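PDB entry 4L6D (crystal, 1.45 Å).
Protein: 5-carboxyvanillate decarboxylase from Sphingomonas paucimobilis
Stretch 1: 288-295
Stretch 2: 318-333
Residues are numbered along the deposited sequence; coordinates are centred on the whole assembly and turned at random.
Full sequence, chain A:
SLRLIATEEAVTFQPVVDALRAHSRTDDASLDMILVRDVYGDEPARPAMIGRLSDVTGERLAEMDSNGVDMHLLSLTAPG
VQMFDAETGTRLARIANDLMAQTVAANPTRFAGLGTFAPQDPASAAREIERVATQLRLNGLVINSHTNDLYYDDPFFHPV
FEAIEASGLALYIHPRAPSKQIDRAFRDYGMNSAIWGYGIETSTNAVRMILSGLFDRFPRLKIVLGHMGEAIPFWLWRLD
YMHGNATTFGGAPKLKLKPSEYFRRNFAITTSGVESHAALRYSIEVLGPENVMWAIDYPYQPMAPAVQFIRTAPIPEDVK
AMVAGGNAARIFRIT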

# COMPACT_ATOMS: atom_id res chain seq x y z
N GLY A 288 2.36 9.43 -17.20
CA GLY A 288 2.90 9.72 -18.52
C GLY A 288 3.62 8.49 -19.05
O GLY A 288 4.24 7.75 -18.28
N PRO A 289 3.56 8.27 -20.37
CA PRO A 289 4.19 7.08 -20.96
C PRO A 289 5.72 7.05 -20.83
O PRO A 289 6.28 5.97 -20.90
CB PRO A 289 3.76 7.16 -22.43
CG PRO A 289 3.46 8.63 -22.67
CD PRO A 289 2.85 9.08 -21.37
N GLU A 290 6.37 8.20 -20.62
CA GLU A 290 7.82 8.22 -20.44
C GLU A 290 8.27 7.66 -19.10
O GLU A 290 9.46 7.40 -18.91
CB GLU A 290 8.36 9.65 -20.59
CG GLU A 290 8.28 10.20 -21.98
CD GLU A 290 8.51 11.70 -22.00
OE1 GLU A 290 7.64 12.44 -21.48
OE2 GLU A 290 9.55 12.14 -22.53
N ASN A 291 7.34 7.45 -18.17
CA ASN A 291 7.71 7.07 -16.80
C ASN A 291 7.44 5.61 -16.44
O ASN A 291 7.52 5.23 -15.27
CB ASN A 291 7.01 7.98 -15.79
CG ASN A 291 7.78 9.26 -15.50
OD1 ASN A 291 8.92 9.42 -15.92
ND2 ASN A 291 7.16 10.16 -14.75
N VAL A 292 7.11 4.79 -17.43
CA VAL A 292 6.82 3.38 -17.19
C VAL A 292 7.73 2.49 -18.01
O VAL A 292 7.80 2.63 -19.23
CB VAL A 292 5.35 3.04 -17.52
CG1 VAL A 292 5.04 1.60 -17.13
CG2 VAL A 292 4.41 4.01 -16.82
N MET A 293 8.40 1.55 -17.34
CA MET A 293 9.31 0.62 -18.00
C MET A 293 8.88 -0.82 -17.77
O MET A 293 8.30 -1.15 -16.74
CB MET A 293 10.72 0.79 -17.45
CG MET A 293 11.35 2.10 -17.85
SD MET A 293 12.96 2.38 -17.08
CE MET A 293 12.49 2.85 -15.42
N TRP A 294 9.20 -1.68 -18.72
CA TRP A 294 8.92 -3.10 -18.59
C TRP A 294 10.02 -3.82 -17.80
O TRP A 294 11.19 -3.43 -17.83
CB TRP A 294 8.75 -3.69 -19.99
CG TRP A 294 8.53 -5.17 -20.03
CD1 TRP A 294 7.39 -5.84 -19.67
CD2 TRP A 294 9.47 -6.15 -20.46
NE1 TRP A 294 7.58 -7.19 -19.85
CE2 TRP A 294 8.84 -7.41 -20.34
CE3 TRP A 294 10.79 -6.09 -20.95
CZ2 TRP A 294 9.49 -8.59 -20.69
CZ3 TRP A 294 11.42 -7.26 -21.28
CH2 TRP A 294 10.77 -8.50 -21.15
N ALA A 295 9.63 -4.88 -17.10
CA ALA A 295 10.59 -5.75 -16.40
C ALA A 295 10.01 -7.15 -16.28
O ALA A 295 8.82 -7.35 -16.54
CB ALA A 295 10.92 -5.20 -15.01
N ASP A 318 3.91 2.99 -30.62
CA ASP A 318 4.97 3.88 -30.16
C ASP A 318 5.09 3.93 -28.64
O ASP A 318 6.19 3.92 -28.09
CB ASP A 318 4.95 5.27 -30.82
CG ASP A 318 3.64 6.02 -30.65
OD1 ASP A 318 2.73 5.58 -29.90
OD2 ASP A 318 3.53 7.10 -31.29
N VAL A 319 3.95 3.95 -27.94
CA VAL A 319 3.97 3.92 -26.48
C VAL A 319 4.49 2.56 -26.01
O VAL A 319 5.25 2.48 -25.04
CB VAL A 319 2.56 4.18 -25.90
CG1 VAL A 319 2.54 3.96 -24.41
CG2 VAL A 319 2.13 5.62 -26.21
N LYS A 320 4.13 1.50 -26.72
CA LYS A 320 4.60 0.16 -26.36
C LYS A 320 6.12 0.09 -26.46
O LYS A 320 6.77 -0.51 -25.60
CB LYS A 320 3.96 -0.90 -27.26
CG LYS A 320 4.26 -2.32 -26.81
CD LYS A 320 3.81 -3.34 -27.84
CE LYS A 320 2.31 -3.48 -27.85
NZ LYS A 320 1.89 -4.37 -28.99
N ALA A 321 6.69 0.71 -27.49
CA ALA A 321 8.15 0.71 -27.65
C ALA A 321 8.82 1.47 -26.50
O ALA A 321 9.89 1.07 -26.03
CB ALA A 321 8.55 1.32 -28.98
N MET A 322 8.19 2.56 -26.05
CA MET A 322 8.73 3.32 -24.92
C MET A 322 8.75 2.45 -23.67
O MET A 322 9.79 2.33 -23.00
CB MET A 322 7.90 4.58 -24.66
CG MET A 322 7.89 5.57 -25.82
SD MET A 322 6.58 6.81 -25.72
CE MET A 322 7.15 7.74 -24.31
N VAL A 323 7.63 1.80 -23.37
CA VAL A 323 7.53 0.96 -22.19
C VAL A 323 8.45 -0.27 -22.28
O VAL A 323 9.15 -0.61 -21.32
CB VAL A 323 6.08 0.54 -21.93
CG1 VAL A 323 6.00 -0.40 -20.73
CG2 VAL A 323 5.21 1.78 -21.71
N ALA A 324 8.48 -0.90 -23.45
CA ALA A 324 9.26 -2.13 -23.62
C ALA A 324 10.76 -1.91 -23.48
O ALA A 324 11.49 -2.80 -23.04
CB ALA A 324 8.96 -2.77 -24.97
N GLY A 325 11.25 -0.74 -23.87
CA GLY A 325 12.69 -0.51 -23.85
C GLY A 325 13.19 0.91 -24.04
O GLY A 325 14.29 1.22 -23.59
N GLY A 326 12.42 1.76 -24.71
CA GLY A 326 12.88 3.11 -25.00
C GLY A 326 13.15 3.94 -23.75
O GLY A 326 14.17 4.64 -23.65
N ASN A 327 12.22 3.88 -22.81
CA ASN A 327 12.40 4.60 -21.54
C ASN A 327 13.61 4.08 -20.76
O ASN A 327 14.40 4.88 -20.23
CB ASN A 327 11.14 4.50 -20.68
CG ASN A 327 9.94 5.20 -21.30
OD1 ASN A 327 10.08 6.16 -22.06
ND2 ASN A 327 8.75 4.72 -20.97
N ALA A 328 13.77 2.76 -20.71
CA ALA A 328 14.94 2.17 -20.06
C ALA A 328 16.24 2.63 -20.71
O ALA A 328 17.22 2.91 -20.02
CB ALA A 328 14.85 0.65 -20.10
N ALA A 329 16.28 2.68 -22.04
CA ALA A 329 17.49 3.09 -22.73
C ALA A 329 17.89 4.51 -22.32
O ALA A 329 19.07 4.81 -22.13
CB ALA A 329 17.31 2.99 -24.22
N ARG A 330 16.90 5.38 -22.18
CA ARG A 330 17.13 6.75 -21.74
C ARG A 330 17.57 6.80 -20.27
O ARG A 330 18.62 7.35 -19.94
CB ARG A 330 15.86 7.58 -21.91
CG ARG A 330 16.00 9.03 -21.47
CD ARG A 330 14.67 9.77 -21.56
NE ARG A 330 13.77 9.41 -20.46
CZ ARG A 330 12.64 8.72 -20.60
NH1 ARG A 330 12.25 8.31 -21.80
NH2 ARG A 330 11.89 8.45 -19.54
N ILE A 331 16.75 6.23 -19.40
CA ILE A 331 16.96 6.33 -17.96
C ILE A 331 18.24 5.62 -17.51
O ILE A 331 18.93 6.09 -16.60
CB ILE A 331 15.73 5.81 -17.19
CG1 ILE A 331 14.56 6.77 -17.40
CG2 ILE A 331 16.04 5.60 -15.69
CD1 ILE A 331 13.23 6.23 -16.93
N PHE A 332 18.54 4.50 -18.15
CA PHE A 332 19.69 3.68 -17.76
C PHE A 332 20.85 3.68 -18.76
O PHE A 332 21.67 2.74 -18.78
CB PHE A 332 19.23 2.25 -17.47
CG PHE A 332 18.33 2.14 -16.26
CD1 PHE A 332 18.80 2.45 -14.99
CD2 PHE A 332 17.01 1.74 -16.41
CE1 PHE A 332 17.96 2.34 -13.89
CE2 PHE A 332 16.17 1.63 -15.31
CZ PHE A 332 16.65 1.93 -14.04
N ARG A 333 20.93 4.71 -19.60
CA ARG A 333 22.14 4.95 -20.39
C ARG A 333 22.50 3.77 -21.29
O ARG A 333 23.66 3.36 -21.35
CB ARG A 333 23.34 5.25 -19.48
CG ARG A 333 23.15 6.44 -18.55
CD ARG A 333 24.42 6.71 -17.73
NE ARG A 333 24.27 7.90 -16.90
CZ ARG A 333 25.26 8.47 -16.21
NH1 ARG A 333 26.49 7.96 -16.26
NH2 ARG A 333 25.03 9.56 -15.49
O HOH W 1 11.59 9.44 -17.09

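The 318-331 helix packs against the turn and short strand of 288-295, and most of the polar work is done by backbone carbonyls of the first stretch and side chains of the second. N327 is central. Its CA-to-CB bond points toward the turn, and its amide nitrogen serves two carbonyls: ND2 donates to P289 O at 2.8 Å and to V292 O at 2.9 Å. The two protons of the amide are thus both used, and the bonds tie the start of the turn to the strand that follows it. The turn is also closed from within, by N291 N donating to G288 O at 3.1 Å.

The side-chain oxygen of N327, OD1, is also occupied. R330 NH1 donates to N327 OD1 at 3.1 Å, within the helix. The same guanidinium reaches across the contact, where R330 NH2 donates to E290 O at 2.7 Å. That carbonyl lies at the edge of the guanidinium, near its plane, where the N-H groups point. E290 O also lies 3.4 Å from N327 OD1, but both are acceptors and no bond forms. Its approach to N327 ND2, at 3.5 Å, has a poor angle. R330 is therefore the donor that satisfies E290 O from the helix.

One water extends this network. Water 1 accepts from R330 NH2 at 2.7 Å and donates to N291 OD1 at 2.9 Å. It links the two side chains across the contact. N291 ND2 is satisfied elsewhere in the structure.

Further along, the contact is backbone to backbone. The helix has a wider pi-type turn at 322-326: G326 N donates to A321 O at 2.9 Å and N327 N to M322 O at 2.9 Å. V323 O accepts from W294 N at 2.8 Å. M293 CA makes a CA-H...O contact with V323 O at 3.5 Å. In return, V323 CA approaches V292 O at 3.4 Å, so that carbonyl receives a CA-H contact besides its bond from N327. W294 NE1 finds its partner elsewhere in the structure.

Apolar contacts complete the interface. M293 buries the most area in the contact, although its CA-to-CB bond points away from the helix. Its CE lies 3.8 Å from I331 CD1, and its SD is 3.7 Å from F332 CE2, oblique to the ring. At the turn, M322 CE packs 3.6 Å from E290 CG and 3.9 Å from P289 CB.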